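Local coordinates for protein integral membrane indolylacetylinositol arabinosyltransferase EmbB (Mycolicibacterium smegmatis MC2 155, PDB 7BVC) that probably polymerises arabinose into the arabinan of cell-wall arabinogalactan, as a membrane-embedded arabinosyltransferase that binds the drug ethambutol, at residues L885-R890 with S921-D926; L40-P45 with A471-L476; G62-V67 with P199-L204. All blocks are in the same frame, centred on the assembly; numbering follows the deposited sequence.

Contact 1 of 3, residues L885-R890 with S921-D926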
ATOM      1  N   LEU B 885      37.600  -0.265  19.446  1.00 72.45           N
ATOM      2  CA  LEU B 885      38.943   0.211  19.132  1.00 72.45           C
ATOM      3  C   LEU B 885      39.592   0.697  20.419  1.00 72.45           C
ATOM      4  O   LEU B 885      39.172   1.713  20.977  1.00 72.45           O
ATOM      5  CB  LEU B 885      38.893   1.329  18.098  1.00 72.45           C
ATOM      6  CG  LEU B 885      40.191   1.577  17.341  1.00 72.45           C
ATOM      7  CD1 LEU B 885      40.286   0.615  16.177  1.00 72.45           C
ATOM      8  CD2 LEU B 885      40.282   3.016  16.870  1.00 72.45           C
ATOM      9  N   GLU B 886      40.612  -0.016  20.882  1.00 77.76           N
ATOM     10  CA  GLU B 886      41.346   0.389  22.071  1.00 77.76           C
ATOM     11  C   GLU B 886      42.576   1.193  21.678  1.00 77.76           C
ATOM     12  O   GLU B 886      43.282   0.844  20.728  1.00 77.76           O
ATOM     13  CB  GLU B 886      41.758  -0.833  22.892  1.00 77.76           C
ATOM     14  CG  GLU B 886      40.707  -1.297  23.878  1.00 77.76           C
ATOM     15  CD  GLU B 886      41.311  -1.869  25.140  1.00 77.76           C
ATOM     16  OE1 GLU B 886      42.550  -2.017  25.191  1.00 77.76           O
ATOM     17  OE2 GLU B 886      40.552  -2.166  26.083  1.00 77.76           O
ATOM     18  N   TYR B 887      42.828   2.274  22.410  1.00 79.85           N
ATOM     19  CA  TYR B 887      43.994   3.114  22.183  1.00 79.85           C
ATOM     20  C   TYR B 887      44.852   3.147  23.437  1.00 79.85           C
ATOM     21  O   TYR B 887      44.335   3.204  24.557  1.00 79.85           O
ATOM     22  CB  TYR B 887      43.594   4.534  21.771  1.00 79.85           C
ATOM     23  CG  TYR B 887      42.582   5.206  22.668  1.00 79.85           C
ATOM     24  CD1 TYR B 887      42.979   5.908  23.796  1.00 79.85           C
ATOM     25  CD2 TYR B 887      41.227   5.158  22.372  1.00 79.85           C
ATOM     26  CE1 TYR B 887      42.058   6.533  24.609  1.00 79.85           C
ATOM     27  CE2 TYR B 887      40.298   5.779  23.180  1.00 79.85           C
ATOM     28  CZ  TYR B 887      40.719   6.464  24.298  1.00 79.85           C
ATOM     29  OH  TYR B 887      39.795   7.084  25.107  1.00 79.85           O
ATOM     30  N   ALA B 888      46.164   3.108  23.241  1.00 86.14           N
ATOM     31  CA  ALA B 888      47.129   2.992  24.324  1.00 86.14           C
ATOM     32  C   ALA B 888      47.883   4.304  24.509  1.00 86.14           C
ATOM     33  O   ALA B 888      47.732   5.254  23.740  1.00 86.14           O
ATOM     34  CB  ALA B 888      48.099   1.839  24.054  1.00 86.14           C
ATOM     35  N   THR B 889      48.704   4.346  25.560  1.00 94.35           N
ATOM     36  CA  THR B 889      49.557   5.490  25.856  1.00 94.35           C
ATOM     37  C   THR B 889      50.961   4.983  26.160  1.00 94.35           C
ATOM     38  O   THR B 889      51.213   3.775  26.205  1.00 94.35           O
ATOM     39  CB  THR B 889      49.022   6.317  27.034  1.00 94.35           C
ATOM     40  OG1 THR B 889      49.386   5.683  28.267  1.00 94.35           O
ATOM     41  CG2 THR B 889      47.507   6.454  26.968  1.00 94.35           C
ATOM     42  N   ARG B 890      51.885   5.918  26.367  1.00103.52           N
ATOM     43  CA  ARG B 890      53.262   5.592  26.707  1.00103.52           C
ATOM     44  C   ARG B 890      53.443   5.557  28.222  1.00103.52           C
ATOM     45  O   ARG B 890      52.479   5.586  28.994  1.00103.52           O
ATOM     46  CB  ARG B 890      54.231   6.594  26.084  1.00103.52           C
ATOM     47  CG  ARG B 890      54.561   6.359  24.629  1.00103.52           C
ATOM     48  CD  ARG B 890      55.449   7.473  24.114  1.00103.52           C
ATOM     49  NE  ARG B 890      54.729   8.738  24.020  1.00103.52           N
ATOM     50  CZ  ARG B 890      55.312   9.915  23.817  1.00103.52           C
ATOM     51  NH1 ARG B 890      56.629   9.988  23.690  1.00103.52           N
ATOM     52  NH2 ARG B 890      54.579  11.017  23.742  1.00103.52           N
ATOM     53  N   SER B 921      38.984  12.703  16.803  1.00 74.22           N
ATOM     54  CA  SER B 921      38.757  13.649  17.887  1.00 74.22           C
ATOM     55  C   SER B 921      38.473  12.950  19.206  1.00 74.22           C
ATOM     56  O   SER B 921      38.792  13.495  20.269  1.00 74.22           O
ATOM     57  CB  SER B 921      37.595  14.585  17.539  1.00 74.22           C
ATOM     58  OG  SER B 921      36.392  13.859  17.359  1.00 74.22           O
ATOM     59  N   GLU B 922      37.880  11.755  19.160  1.00 75.10           N
ATOM     60  CA  GLU B 922      37.695  10.968  20.375  1.00 75.10           C
ATOM     61  C   GLU B 922      39.034  10.489  20.916  1.00 75.10           C
ATOM     62  O   GLU B 922      39.301  10.580  22.121  1.00 75.10           O
ATOM     63  CB  GLU B 922      36.775   9.780  20.094  1.00 75.10           C
ATOM     64  CG  GLU B 922      35.633  10.082  19.142  1.00 75.10           C
ATOM     65  CD  GLU B 922      34.421  10.650  19.845  1.00 75.10           C
ATOM     66  OE1 GLU B 922      34.470  10.811  21.083  1.00 75.10           O
ATOM     67  OE2 GLU B 922      33.416  10.937  19.162  1.00 75.10           O
ATOM     68  N   ILE B 923      39.885   9.966  20.041  1.00 75.95           N
ATOM     69  CA  ILE B 923      41.223   9.515  20.408  1.00 75.95           C
ATOM     70  C   ILE B 923      42.048  10.733  20.807  1.00 75.95           C
ATOM     71  O   ILE B 923      42.223  11.652  19.992  1.00 75.95           O
ATOM     72  CB  ILE B 923      41.879   8.741  19.255  1.00 75.95           C
ATOM     73  CG1 ILE B 923      40.835   7.890  18.532  1.00 75.95           C
ATOM     74  CG2 ILE B 923      42.994   7.860  19.767  1.00 75.95           C
ATOM     75  CD1 ILE B 923      41.370   7.173  17.318  1.00 75.95           C
ATOM     76  N   PRO B 924      42.571  10.790  22.036  1.00 84.01           N
ATOM     77  CA  PRO B 924      43.309  11.985  22.472  1.00 84.01           C
ATOM     78  C   PRO B 924      44.623  12.175  21.732  1.00 84.01           C
ATOM     79  O   PRO B 924      44.984  11.367  20.870  1.00 84.01           O
ATOM     80  CB  PRO B 924      43.541  11.726  23.966  1.00 84.01           C
ATOM     81  CG  PRO B 924      43.470  10.243  24.106  1.00 84.01           C
ATOM     82  CD  PRO B 924      42.452   9.790  23.108  1.00 84.01           C
ATOM     83  N   ASP B 925      45.347  13.241  22.059  1.00 90.90           N
ATOM     84  CA  ASP B 925      46.608  13.546  21.398  1.00 90.90           C
ATOM     85  C   ASP B 925      47.791  12.836  22.042  1.00 90.90           C
ATOM     86  O   ASP B 925      48.923  12.981  21.568  1.00 90.90           O
ATOM     87  CB  ASP B 925      46.840  15.063  21.391  1.00 90.90           C
ATOM     88  CG  ASP B 925      48.033  15.473  20.545  1.00 90.90           C
ATOM     89  OD1 ASP B 925      48.348  14.758  19.569  1.00 90.90           O
ATOM     90  OD2 ASP B 925      48.659  16.507  20.860  1.00 90.90           O
ATOM     91  N   ASP B 926      47.563  12.056  23.095  1.00 91.33           N
ATOM     92  CA  ASP B 926      48.624  11.294  23.736  1.00 91.33           C
ATOM     93  C   ASP B 926      48.532   9.810  23.402  1.00 91.33           C
ATOM     94  O   ASP B 926      49.372   9.025  23.853  1.00 91.33           O
ATOM     95  CB  ASP B 926      48.584  11.518  25.252  1.00 91.33           C
ATOM     96  CG  ASP B 926      49.901  11.187  25.934  1.00 91.33           C
ATOM     97  OD1 ASP B 926      50.638  12.134  26.279  1.00 91.33           O
ATOM     98  OD2 ASP B 926      50.189   9.993  26.159  1.00 91.33           O
TER

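Contact 2 of 3, residues L40-P45 with A471-L476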
ATOM      1  N   LEU B  40      -6.613  27.656 -38.583  1.00 57.78           N
ATOM      2  CA  LEU B  40      -5.171  27.535 -38.756  1.00 57.78           C
ATOM      3  C   LEU B  40      -4.499  26.815 -37.600  1.00 57.78           C
ATOM      4  O   LEU B  40      -3.401  26.279 -37.777  1.00 57.78           O
ATOM      5  CB  LEU B  40      -4.539  28.917 -38.926  1.00 57.78           C
ATOM      6  CG  LEU B  40      -4.432  29.446 -40.355  1.00 57.78           C
ATOM      7  CD1 LEU B  40      -3.593  30.708 -40.391  1.00 57.78           C
ATOM      8  CD2 LEU B  40      -3.843  28.388 -41.267  1.00 57.78           C
ATOM      9  N   SER B  41      -5.126  26.790 -36.424  1.00 57.14           N
ATOM     10  CA  SER B  41      -4.525  26.153 -35.262  1.00 57.14           C
ATOM     11  C   SER B  41      -4.735  24.648 -35.241  1.00 57.14           C
ATOM     12  O   SER B  41      -3.943  23.937 -34.615  1.00 57.14           O
ATOM     13  CB  SER B  41      -5.089  26.759 -33.979  1.00 57.14           C
ATOM     14  OG  SER B  41      -4.733  28.124 -33.857  1.00 57.14           O
ATOM     15  N   VAL B  42      -5.782  24.147 -35.900  1.00 57.50           N
ATOM     16  CA  VAL B  42      -6.007  22.707 -35.976  1.00 57.50           C
ATOM     17  C   VAL B  42      -5.203  22.054 -37.088  1.00 57.50           C
ATOM     18  O   VAL B  42      -5.158  20.817 -37.165  1.00 57.50           O
ATOM     19  CB  VAL B  42      -7.503  22.390 -36.163  1.00 57.50           C
ATOM     20  CG1 VAL B  42      -8.326  23.088 -35.097  1.00 57.50           C
ATOM     21  CG2 VAL B  42      -7.962  22.801 -37.551  1.00 57.50           C
ATOM     22  N   SER B  43      -4.562  22.842 -37.949  1.00 55.26           N
ATOM     23  CA  SER B  43      -3.728  22.316 -39.020  1.00 55.26           C
ATOM     24  C   SER B  43      -2.249  22.286 -38.661  1.00 55.26           C
ATOM     25  O   SER B  43      -1.458  21.723 -39.423  1.00 55.26           O
ATOM     26  CB  SER B  43      -3.924  23.137 -40.298  1.00 55.26           C
ATOM     27  OG  SER B  43      -3.473  24.468 -40.120  1.00 55.26           O
ATOM     28  N   ILE B  44      -1.857  22.880 -37.531  1.00 54.20           N
ATOM     29  CA  ILE B  44      -0.454  22.818 -37.112  1.00 54.20           C
ATOM     30  C   ILE B  44      -0.016  21.392 -36.819  1.00 54.20           C
ATOM     31  O   ILE B  44       1.084  21.008 -37.245  1.00 54.20           O
ATOM     32  CB  ILE B  44      -0.207  23.780 -35.941  1.00 54.20           C
ATOM     33  CG1 ILE B  44      -0.721  25.176 -36.282  1.00 54.20           C
ATOM     34  CG2 ILE B  44       1.270  23.837 -35.603  1.00 54.20           C
ATOM     35  CD1 ILE B  44      -0.018  25.807 -37.457  1.00 54.20           C
ATOM     36  N   PRO B  45      -0.786  20.556 -36.114  1.00 52.75           N
ATOM     37  CA  PRO B  45      -0.364  19.156 -35.949  1.00 52.75           C
ATOM     38  C   PRO B  45      -0.268  18.388 -37.254  1.00 52.75           C
ATOM     39  O   PRO B  45       0.348  17.315 -37.276  1.00 52.75           O
ATOM     40  CB  PRO B  45      -1.448  18.566 -35.040  1.00 52.75           C
ATOM     41  CG  PRO B  45      -1.988  19.724 -34.303  1.00 52.75           C
ATOM     42  CD  PRO B  45      -1.957  20.862 -35.270  1.00 52.75           C
ATOM     43  N   ALA B 471      -9.423  32.235 -29.289  1.00 56.56           N
ATOM     44  CA  ALA B 471      -8.716  32.320 -28.017  1.00 56.56           C
ATOM     45  C   ALA B 471      -8.467  30.935 -27.435  1.00 56.56           C
ATOM     46  O   ALA B 471      -7.368  30.642 -26.953  1.00 56.56           O
ATOM     47  CB  ALA B 471      -9.512  33.184 -27.039  1.00 56.56           C
ATOM     48  N   GLY B 472      -9.482  30.071 -27.465  1.00 57.61           N
ATOM     49  CA  GLY B 472      -9.316  28.736 -26.919  1.00 57.61           C
ATOM     50  C   GLY B 472      -8.362  27.880 -27.728  1.00 57.61           C
ATOM     51  O   GLY B 472      -7.519  27.177 -27.165  1.00 57.61           O
ATOM     52  N   THR B 473      -8.481  27.922 -29.053  1.00 58.78           N
ATOM     53  CA  THR B 473      -7.642  27.105 -29.928  1.00 58.78           C
ATOM     54  C   THR B 473      -6.466  27.934 -30.443  1.00 58.78           C
ATOM     55  O   THR B 473      -6.380  28.302 -31.613  1.00 58.78           O
ATOM     56  CB  THR B 473      -8.471  26.533 -31.072  1.00 58.78           C
ATOM     57  OG1 THR B 473      -9.721  26.053 -30.562  1.00 58.78           O
ATOM     58  CG2 THR B 473      -7.736  25.384 -31.737  1.00 58.78           C
ATOM     59  N   VAL B 474      -5.558  28.246 -29.521  1.00 57.13           N
ATOM     60  CA  VAL B 474      -4.302  28.898 -29.879  1.00 57.13           C
ATOM     61  C   VAL B 474      -3.092  28.230 -29.253  1.00 57.13           C
ATOM     62  O   VAL B 474      -1.957  28.449 -29.716  1.00 57.13           O
ATOM     63  CB  VAL B 474      -4.344  30.397 -29.500  1.00 57.13           C
ATOM     64  CG1 VAL B 474      -4.314  30.568 -27.991  1.00 57.13           C
ATOM     65  CG2 VAL B 474      -3.214  31.172 -30.172  1.00 57.13           C
ATOM     66  N   ILE B 475      -3.257  27.393 -28.226  1.00 54.79           N
ATOM     67  CA  ILE B 475      -2.121  26.707 -27.623  1.00 54.79           C
ATOM     68  C   ILE B 475      -1.605  25.570 -28.486  1.00 54.79           C
ATOM     69  O   ILE B 475      -0.534  25.026 -28.200  1.00 54.79           O
ATOM     70  CB  ILE B 475      -2.484  26.178 -26.221  1.00 54.79           C
ATOM     71  CG1 ILE B 475      -1.213  25.875 -25.422  1.00 54.79           C
ATOM     72  CG2 ILE B 475      -3.364  24.946 -26.327  1.00 54.79           C
ATOM     73  CD1 ILE B 475      -1.463  25.305 -24.063  1.00 54.79           C
ATOM     74  N   LEU B 476      -2.338  25.180 -29.530  1.00 54.43           N
ATOM     75  CA  LEU B 476      -1.833  24.149 -30.428  1.00 54.43           C
ATOM     76  C   LEU B 476      -0.586  24.602 -31.171  1.00 54.43           C
ATOM     77  O   LEU B 476       0.312  23.787 -31.407  1.00 54.43           O
ATOM     78  CB  LEU B 476      -2.918  23.734 -31.421  1.00 54.43           C
ATOM     79  CG  LEU B 476      -4.158  23.077 -30.810  1.00 54.43           C
ATOM     80  CD1 LEU B 476      -5.062  22.511 -31.890  1.00 54.43           C
ATOM     81  CD2 LEU B 476      -3.759  21.995 -29.823  1.00 54.43           C
TER

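Contact 3 of 3, residues G62-V67 with P199-L204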
ATOM      1  N   GLY B  62      38.536   0.649 -42.902  1.00 80.32           N
ATOM      2  CA  GLY B  62      39.275  -0.544 -43.262  1.00 80.32           C
ATOM      3  C   GLY B  62      40.023  -1.192 -42.121  1.00 80.32           C
ATOM      4  O   GLY B  62      40.970  -1.945 -42.362  1.00 80.32           O
ATOM      5  N   ARG B  63      39.627  -0.922 -40.881  1.00 80.22           N
ATOM      6  CA  ARG B  63      40.263  -1.501 -39.708  1.00 80.22           C
ATOM      7  C   ARG B  63      39.200  -2.176 -38.858  1.00 80.22           C
ATOM      8  O   ARG B  63      38.160  -1.576 -38.570  1.00 80.22           O
ATOM      9  CB  ARG B  63      41.003  -0.436 -38.892  1.00 80.22           C
ATOM     10  CG  ARG B  63      40.334   0.928 -38.898  1.00 80.22           C
ATOM     11  CD  ARG B  63      41.132   1.930 -38.081  1.00 80.22           C
ATOM     12  NE  ARG B  63      40.684   3.303 -38.300  1.00 80.22           N
ATOM     13  CZ  ARG B  63      39.717   3.892 -37.605  1.00 80.22           C
ATOM     14  NH1 ARG B  63      39.089   3.229 -36.644  1.00 80.22           N
ATOM     15  NH2 ARG B  63      39.375   5.146 -37.873  1.00 80.22           N
ATOM     16  N   LEU B  64      39.462  -3.416 -38.458  1.00 76.43           N
ATOM     17  CA  LEU B  64      38.497  -4.202 -37.693  1.00 76.43           C
ATOM     18  C   LEU B  64      38.610  -3.931 -36.195  1.00 76.43           C
ATOM     19  O   LEU B  64      38.756  -4.845 -35.385  1.00 76.43           O
ATOM     20  CB  LEU B  64      38.679  -5.682 -37.998  1.00 76.43           C
ATOM     21  CG  LEU B  64      38.291  -6.121 -39.410  1.00 76.43           C
ATOM     22  CD1 LEU B  64      38.602  -7.591 -39.622  1.00 76.43           C
ATOM     23  CD2 LEU B  64      36.823  -5.840 -39.668  1.00 76.43           C
ATOM     24  N   ASP B  65      38.539  -2.659 -35.821  1.00 71.70           N
ATOM     25  CA  ASP B  65      38.560  -2.265 -34.422  1.00 71.70           C
ATOM     26  C   ASP B  65      37.137  -2.161 -33.889  1.00 71.70           C
ATOM     27  O   ASP B  65      36.199  -1.849 -34.627  1.00 71.70           O
ATOM     28  CB  ASP B  65      39.283  -0.930 -34.242  1.00 71.70           C
ATOM     29  CG  ASP B  65      40.738  -0.996 -34.658  1.00 71.70           C
ATOM     30  OD1 ASP B  65      41.322  -2.099 -34.611  1.00 71.70           O
ATOM     31  OD2 ASP B  65      41.300   0.056 -35.029  1.00 71.70           O
ATOM     32  N   ASN B  66      36.986  -2.428 -32.595  1.00 60.66           N
ATOM     33  CA  ASN B  66      35.681  -2.329 -31.961  1.00 60.66           C
ATOM     34  C   ASN B  66      35.162  -0.896 -32.034  1.00 60.66           C
ATOM     35  O   ASN B  66      35.917   0.060 -32.222  1.00 60.66           O
ATOM     36  CB  ASN B  66      35.754  -2.789 -30.505  1.00 60.66           C
ATOM     37  CG  ASN B  66      36.186  -4.234 -30.374  1.00 60.66           C
ATOM     38  OD1 ASN B  66      35.892  -5.061 -31.234  1.00 60.66           O
ATOM     39  ND2 ASN B  66      36.883  -4.548 -29.290  1.00 60.66           N
ATOM     40  N   VAL B  67      33.849  -0.754 -31.886  1.00 54.01           N
ATOM     41  CA  VAL B  67      33.183   0.538 -32.000  1.00 54.01           C
ATOM     42  C   VAL B  67      32.083   0.608 -30.950  1.00 54.01           C
ATOM     43  O   VAL B  67      31.389  -0.382 -30.699  1.00 54.01           O
ATOM     44  CB  VAL B  67      32.619   0.751 -33.422  1.00 54.01           C
ATOM     45  CG1 VAL B  67      31.542   1.812 -33.430  1.00 54.01           C
ATOM     46  CG2 VAL B  67      33.732   1.135 -34.382  1.00 54.01           C
ATOM     47  N   PRO B 199      43.656  -5.980 -41.447  1.00 87.32           N
ATOM     48  CA  PRO B 199      42.883  -5.338 -42.514  1.00 87.32           C
ATOM     49  C   PRO B 199      41.535  -6.016 -42.707  1.00 87.32           C
ATOM     50  O   PRO B 199      41.420  -7.244 -42.667  1.00 87.32           O
ATOM     51  CB  PRO B 199      43.775  -5.511 -43.748  1.00 87.32           C
ATOM     52  CG  PRO B 199      44.556  -6.749 -43.461  1.00 87.32           C
ATOM     53  CD  PRO B 199      44.786  -6.766 -41.974  1.00 87.32           C
ATOM     54  N   ALA B 200      40.510  -5.197 -42.918  1.00 83.53           N
ATOM     55  CA  ALA B 200      39.163  -5.723 -43.063  1.00 83.53           C
ATOM     56  C   ALA B 200      39.013  -6.439 -44.403  1.00 83.53           C
ATOM     57  O   ALA B 200      39.476  -5.936 -45.432  1.00 83.53           O
ATOM     58  CB  ALA B 200      38.135  -4.598 -42.956  1.00 83.53           C
ATOM     59  N   PRO B 201      38.372  -7.612 -44.427  1.00 81.59           N
ATOM     60  CA  PRO B 201      38.148  -8.301 -45.703  1.00 81.59           C
ATOM     61  C   PRO B 201      37.130  -7.578 -46.567  1.00 81.59           C
ATOM     62  O   PRO B 201      36.555  -6.570 -46.146  1.00 81.59           O
ATOM     63  CB  PRO B 201      37.640  -9.681 -45.269  1.00 81.59           C
ATOM     64  CG  PRO B 201      37.004  -9.438 -43.949  1.00 81.59           C
ATOM     65  CD  PRO B 201      37.833  -8.370 -43.287  1.00 81.59           C
ATOM     66  N   GLN B 202      36.898  -8.081 -47.773  1.00 82.27           N
ATOM     67  CA  GLN B 202      35.939  -7.474 -48.682  1.00 82.27           C
ATOM     68  C   GLN B 202      34.598  -8.185 -48.577  1.00 82.27           C
ATOM     69  O   GLN B 202      34.536  -9.414 -48.481  1.00 82.27           O
ATOM     70  CB  GLN B 202      36.455  -7.524 -50.121  1.00 82.27           C
ATOM     71  CG  GLN B 202      37.740  -6.742 -50.340  1.00 82.27           C
ATOM     72  CD  GLN B 202      37.560  -5.250 -50.138  1.00 82.27           C
ATOM     73  OE1 GLN B 202      36.539  -4.679 -50.520  1.00 82.27           O
ATOM     74  NE2 GLN B 202      38.555  -4.612 -49.532  1.00 82.27           N
ATOM     75  N   GLY B 203      33.521  -7.400 -48.590  1.00 73.55           N
ATOM     76  CA  GLY B 203      32.177  -7.903 -48.461  1.00 73.55           C
ATOM     77  C   GLY B 203      31.620  -7.820 -47.054  1.00 73.55           C
ATOM     78  O   GLY B 203      30.399  -7.716 -46.887  1.00 73.55           O
ATOM     79  N   LEU B 204      32.483  -7.865 -46.042  1.00 66.39           N
ATOM     80  CA  LEU B 204      32.033  -7.758 -44.662  1.00 66.39           C
ATOM     81  C   LEU B 204      31.466  -6.368 -44.404  1.00 66.39           C
ATOM     82  O   LEU B 204      32.098  -5.358 -44.727  1.00 66.39           O
ATOM     83  CB  LEU B 204      33.189  -8.047 -43.707  1.00 66.39           C
ATOM     84  CG  LEU B 204      32.926  -7.945 -42.205  1.00 66.39           C
ATOM     85  CD1 LEU B 204      31.681  -8.712 -41.812  1.00 66.39           C
ATOM     86  CD2 LEU B 204      34.126  -8.451 -41.429  1.00 66.39           C
TER

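Contact 1 of 3, residues L885-R890 with S921-D926
The segment 885-890, most of it on strand 882-889, and the irregular loop 921-926 run almost in the same direction, 7° apart, yet their backbones stay too far apart to pair as strands: Tyr-887 CA lies 7.2 Å from Ile-923 CA. Side chains fill the gap, and Tyr-887 does most of the work. Its CG sits in the crowded position between backbone N and carbonyl carbon (chi1 51°), which sets the phenol across the loop. Pro-924 lies over one face of the ring, the two side chains crossing at about a right angle; its CD is 4.0 Å from the Tyr-887 ring centroid, 28° off the ring normal, a CH-pi contact. Ile-923 meets the root of the same side chain obliquely, its CG2 3.9 Å from Tyr-887 CB, and the two side chains run past each other in opposite directions. The other branch of Ile-923 ends with CD1 4.3 Å from Leu-885 CD2. Toward the open end the contact becomes polar and looser. Thr-889 OG1 donates in the carbonyl plane to a lone pair of Arg-890 O, at 3.2 Å, while Asp-926 OD2 lies 4.0 Å from Thr-889 CB. Arg-890 and Asp-926 extend near one another without a salt bridge. Asp-925 instead pairs with Arg-849 and Arg-854. The loop links strand 914-918 of one four-stranded antiparallel sheet to strand 929-936 of another, in which 882-889 is the neighbour of 929-936; Leu-885 also touches Val-860 and Ile-862 of the first sheet, an arrangement consistent with a galactose-binding-like beta sandwich.

Contact 2 of 3, residues L40-P45 with A471-L476
Leu-476 reaches from the interrupted helix toward the peptide carbonyl of Ser-41, and each step along its side chain can be read against that one oxygen. CG stands anti to the carbonyl carbon, beside the backbone N (chi1 -64°), and the chain then runs on extended (chi2 -171°). CB passes 3.4 Å from Ser-41 O, CG lies slightly farther off, and the CD1 methyl ends 3.3 Å from Ser-41 O. The leucine thus lies alongside the carbonyl, with CD1 also near Val-42 CA. The side chain of Ser-41 in turn points toward the other segment, its hydroxyl at Thr-473. Ser-41 OG is 2.8 Å from Thr-473 O, but Gly-37 O, four residues before the serine, is also within reach of its single proton, and which carbonyl receives it is not settled. The polar meeting has an apolar flank: Thr-473 CG2, anti to its backbone N, packs 3.7 Å from Ser-41 CB and also approaches Val-42 CG1, the valine crossing the threonine obliquely. Thr-473 OG1, beside its own backbone N, makes a weak hydrogen bond back to Leu-469 O. Within 40-45, Ser-43 OG donates to Leu-40 O, at 3.0 Å, from above the carbonyl plane. Ala-225, Leu-228 and Ala-229 pack against 40-45, while Pro-45 touches Phe-480. Thr-473 is the first residue to leave helical angles after helix 462-472, and a new helix starts at Leu-476; the contact therefore joins two predicted transmembrane segments at a helix break, where a small hydroxyl residue meets a main-chain carbonyl within the bundle of a GT-C glycosyltransferase.

Contact 3 of 3, residues G62-V67 with P199-L204
Between the loops 62-67 and 199-204 the packing is close around one residue, Leu-64, and loose where the chains open to solvent. Leu-64 stands at the centre of an inverse gamma turn, marked by a weak bond of 3.0 Å from Asp-65 N to Arg-63 O. Its CG lies anti to the carbonyl carbon (chi1 -69°), and the two branches divide the opposing surface between them. Leu-64 CD2 lies 3.8 Å from the Ala-200 methyl, CB, which CG also approaches, and the same Leu-64 CD2 comes within 4.1 Å of Leu-204 CD2. Leu-64 CD1 instead meets the proline ring across its path at about a right angle, 3.8 Å from Pro-201 CD. Leu-196 also touches Leu-64, and Leu-204 rests on Val-83 and Pro-84, so this buried end is continuous with the packing around strand 80-84, within the concanavalin-like domain. The outer end is different: Gly-62, Arg-63 and Pro-199 are exposed, and both the arginine CB and the proline CB point away from the opposing loop. There a single beta bridge pairs Arg-63 with Pro-199, and Ala-200 N reaches Gly-62 O at 3.3 Å along a fairly straight (161°) but weak hydrogen bond. The chemistry implies that apolar packing around one leucine probably carries most of this union, the one backbone bond between the loops being weak.

The three contacts join different elements in separate parts of EmbB. Contact 2 pairs two predicted membrane segments, whereas contact 1 ties a strand to a loop in the C-terminal domain and contact 3 joins two loops of the concanavalin-like domain. Along the chain, contact 3 falls between the two segments of contact 2, yet their centres lie about 52 Å apart; contact 1 comes later, its centre about 76 Å from that of contact 2. All are partly buried. Contact 1 passes from an aromatic face to charged side chains at its exposed end; contact 3 passes from aliphatic branches to exposed backbone, while contact 2 brings a hydroxyl and main-chain carbonyls together among hydrocarbon side chains.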